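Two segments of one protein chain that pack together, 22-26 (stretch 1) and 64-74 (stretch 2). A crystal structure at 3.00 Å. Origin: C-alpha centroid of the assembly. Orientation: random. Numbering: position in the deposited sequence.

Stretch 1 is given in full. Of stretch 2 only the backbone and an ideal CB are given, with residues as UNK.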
# COMPACT_ATOMS: atom_id res chain seq x y z
N GLU B 22 22.60 -2.41 -13.63
CA GLU B 22 21.57 -1.43 -13.35
C GLU B 22 20.43 -1.88 -14.25
O GLU B 22 20.66 -2.24 -15.40
CB GLU B 22 22.06 -0.03 -13.72
CG GLU B 22 21.40 1.04 -12.90
CD GLU B 22 21.68 2.44 -13.42
OE1 GLU B 22 21.40 2.68 -14.62
OE2 GLU B 22 22.15 3.29 -12.63
N MSE B 23 19.20 -1.87 -13.75
CA MSE B 23 18.11 -2.37 -14.57
C MSE B 23 16.80 -1.59 -14.63
O MSE B 23 15.80 -2.10 -15.13
CB MSE B 23 17.83 -3.81 -14.16
CG MSE B 23 19.09 -4.65 -14.19
SE MSE B 23 18.81 -6.48 -14.70
CE MSE B 23 18.38 -6.20 -16.58
N ALA B 24 16.81 -0.36 -14.12
CA ALA B 24 15.62 0.48 -14.15
C ALA B 24 15.83 1.74 -13.34
O ALA B 24 16.10 1.69 -12.14
CB ALA B 24 14.41 -0.27 -13.61
N HIS B 25 15.73 2.87 -14.01
CA HIS B 25 15.89 4.14 -13.33
C HIS B 25 14.54 4.40 -12.70
O HIS B 25 13.70 5.08 -13.27
CB HIS B 25 16.25 5.24 -14.32
CG HIS B 25 17.62 5.08 -14.90
ND1 HIS B 25 18.21 6.05 -15.69
CD2 HIS B 25 18.52 4.09 -14.78
CE1 HIS B 25 19.42 5.65 -16.03
NE2 HIS B 25 19.64 4.46 -15.49
N ILE B 26 14.34 3.82 -11.52
CA ILE B 26 13.10 3.97 -10.79
C ILE B 26 12.97 5.33 -10.12
O ILE B 26 13.87 5.78 -9.42
CB ILE B 26 12.96 2.87 -9.74
CG1 ILE B 26 11.68 3.10 -8.93
CG2 ILE B 26 14.19 2.85 -8.84
CD1 ILE B 26 10.92 1.82 -8.64
N UNK B 64 10.50 4.84 -13.87
CA UNK B 64 10.61 5.92 -14.84
C UNK B 64 10.65 5.35 -16.26
O UNK B 64 9.72 5.55 -17.04
CB UNK B 64 11.86 6.77 -14.56
N UNK B 65 11.71 4.64 -16.60
CA UNK B 65 11.82 4.05 -17.94
C UNK B 65 11.94 2.53 -17.82
O UNK B 65 12.31 2.02 -16.76
CB UNK B 65 13.02 4.63 -18.69
N UNK B 66 11.63 1.82 -18.89
CA UNK B 66 11.73 0.37 -18.86
C UNK B 66 12.47 -0.20 -20.06
O UNK B 66 11.97 -0.17 -21.18
CB UNK B 66 10.33 -0.24 -18.78
N UNK B 67 13.66 -0.72 -19.80
CA UNK B 67 14.46 -1.30 -20.86
C UNK B 67 13.92 -2.66 -21.30
O UNK B 67 13.76 -3.57 -20.49
CB UNK B 67 15.91 -1.43 -20.40
N UNK B 68 13.65 -2.78 -22.60
CA UNK B 68 13.15 -4.02 -23.17
C UNK B 68 13.92 -5.16 -22.55
O UNK B 68 13.35 -6.12 -22.04
CB UNK B 68 13.27 -4.03 -24.69
N UNK B 69 15.24 -5.03 -22.58
CA UNK B 69 16.13 -6.04 -22.02
C UNK B 69 15.59 -6.51 -20.68
O UNK B 69 15.29 -7.69 -20.48
CB UNK B 69 17.55 -5.49 -21.87
N UNK B 70 15.47 -5.56 -19.76
CA UNK B 70 14.96 -5.84 -18.42
C UNK B 70 13.66 -6.64 -18.45
O UNK B 70 13.56 -7.71 -17.85
CB UNK B 70 14.74 -4.53 -17.66
N UNK B 71 12.65 -6.13 -19.16
CA UNK B 71 11.38 -6.83 -19.23
C UNK B 71 11.64 -8.28 -19.63
O UNK B 71 11.35 -9.20 -18.86
CB UNK B 71 10.43 -6.15 -20.22
N UNK B 72 12.20 -8.47 -20.82
CA UNK B 72 12.53 -9.81 -21.31
C UNK B 72 13.30 -10.54 -20.22
O UNK B 72 13.07 -11.72 -19.98
CB UNK B 72 13.34 -9.75 -22.61
N UNK B 73 14.20 -9.84 -19.55
CA UNK B 73 14.95 -10.49 -18.50
C UNK B 73 13.96 -11.03 -17.47
O UNK B 73 13.91 -12.24 -17.22
CB UNK B 73 15.95 -9.53 -17.86
N UNK B 74 13.16 -10.14 -16.90
CA UNK B 74 12.18 -10.55 -15.90
C UNK B 74 11.35 -11.72 -16.39
O UNK B 74 11.02 -12.60 -15.62
CB UNK B 74 11.27 -9.38 -15.53

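Position 64 lies beside H25 and I26, and its CA-to-CB bond points toward stretch 1. Its backbone N is 3.3 Å from H25 O, and this is the one hydrogen bond between the stretches. H25 offers its CB and ring on this side. A flat or long side chain could lie along them. The residue is Y64. Its CD2 comes 3.6 Å from H25 CB, and H25 O lies near the ring plane, at the edge. H25 O is modelled too close to the tyrosine CB, so its place is less sure.

Position 65 points sideways. Its ideal CB is 5.5 Å from H25 CB. A long, flexible chain could reach the histidine. The residue is K65. Its CG is 4.1 Å from H25 CB, and its CD lies obliquely to the H25 ring. The chain is poorly ordered.

Position 66 points away, and stretch 1 sets no demand. It is V66, which makes no contact here.

Position 67 comes right before the helix, at the N-cap. Serine, threonine, aspartate or asparagine would be usual. CA-to-CB points toward stretch 1, with the ideal CB 5.3 Å from M23 O, so a small methyl could also fit. The residue is T67. Its CG2 is 3.8 Å from M23 O.

Position 68 is in the first turn of the helix and out of reach. Many residues would do; it is S68.

Position 69 points toward stretch 1, but its ideal CB is still 5.4 Å from M23 CE. A long chain is free to turn elsewhere. That of K69 leads away.

Position 70 faces the strand closely, its ideal CB 3.7 Å from M23 O. The side chain of M23 and the methyl of A24 offer an apolar surface. A large apolar or aromatic residue would suit. It is F70. Its CD1 is 3.5 Å from M23 CB, and its CE2 is 4.2 Å from A24 CB. M23 O sits over one ring face, 3.2 Å from F70 CG. M23 SE is 5.0 Å from the ring centroid, in an oblique sulfur-aromatic contact.

Position 73 points toward stretch 1, its ideal CB 4.3 Å from M23 CE. An apolar chain would suit. L73 places CG 4.3 Å from that same M23 CE.

Positions 71, 72 and 74 are out of reach, so stretch 1 does not choose between side chains. They are V71, L72 and M74, a selenomethionine.

Stretch 2 (64-74) YKVTSKFVLLM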
# COMPACT_ATOMS: atom_id res chain seq x y z
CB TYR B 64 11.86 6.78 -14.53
CG TYR B 64 12.51 7.47 -15.72
CD1 TYR B 64 11.79 8.33 -16.55
CD2 TYR B 64 13.86 7.25 -16.02
CE1 TYR B 64 12.39 8.94 -17.66
CE2 TYR B 64 14.47 7.85 -17.12
CZ TYR B 64 13.73 8.69 -17.94
OH TYR B 64 14.34 9.25 -19.04
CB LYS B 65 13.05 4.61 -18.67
CG LYS B 65 14.36 4.47 -17.88
CD LYS B 65 15.59 4.63 -18.77
CE LYS B 65 15.64 6.00 -19.45
NZ LYS B 65 16.89 6.20 -20.24
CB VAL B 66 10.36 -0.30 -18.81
CG1 VAL B 66 10.53 -1.80 -18.56
CG2 VAL B 66 9.52 0.33 -17.73
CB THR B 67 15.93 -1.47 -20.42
OG1 THR B 67 16.53 -2.54 -21.17
CG2 THR B 67 16.02 -1.79 -18.93
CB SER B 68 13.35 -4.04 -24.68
OG SER B 68 12.58 -3.03 -25.30
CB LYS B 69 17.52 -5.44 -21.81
CG LYS B 69 18.13 -4.85 -23.06
CD LYS B 69 19.26 -3.91 -22.69
CE LYS B 69 19.91 -3.27 -23.90
NZ LYS B 69 20.81 -2.18 -23.44
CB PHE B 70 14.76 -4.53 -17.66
CG PHE B 70 14.40 -4.71 -16.21
CD1 PHE B 70 15.13 -5.57 -15.40
CD2 PHE B 70 13.32 -4.03 -15.67
CE1 PHE B 70 14.80 -5.75 -14.06
CE2 PHE B 70 12.97 -4.20 -14.34
CZ PHE B 70 13.72 -5.07 -13.54
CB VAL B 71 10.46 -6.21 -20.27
CG1 VAL B 71 9.02 -6.42 -19.85
CG2 VAL B 71 10.78 -4.73 -20.41
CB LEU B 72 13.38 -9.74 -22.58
CG LEU B 72 14.05 -11.06 -23.04
CD1 LEU B 72 13.00 -12.14 -23.17
CD2 LEU B 72 14.78 -10.87 -24.37
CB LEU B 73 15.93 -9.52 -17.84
CG LEU B 73 16.87 -10.17 -16.82
CD1 LEU B 73 16.15 -10.38 -15.49
CD2 LEU B 73 17.38 -11.50 -17.38
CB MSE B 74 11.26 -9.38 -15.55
CG MSE B 74 11.95 -8.27 -14.77
SE MSE B 74 12.95 -8.96 -13.24
CE MSE B 74 11.49 -9.80 -12.24
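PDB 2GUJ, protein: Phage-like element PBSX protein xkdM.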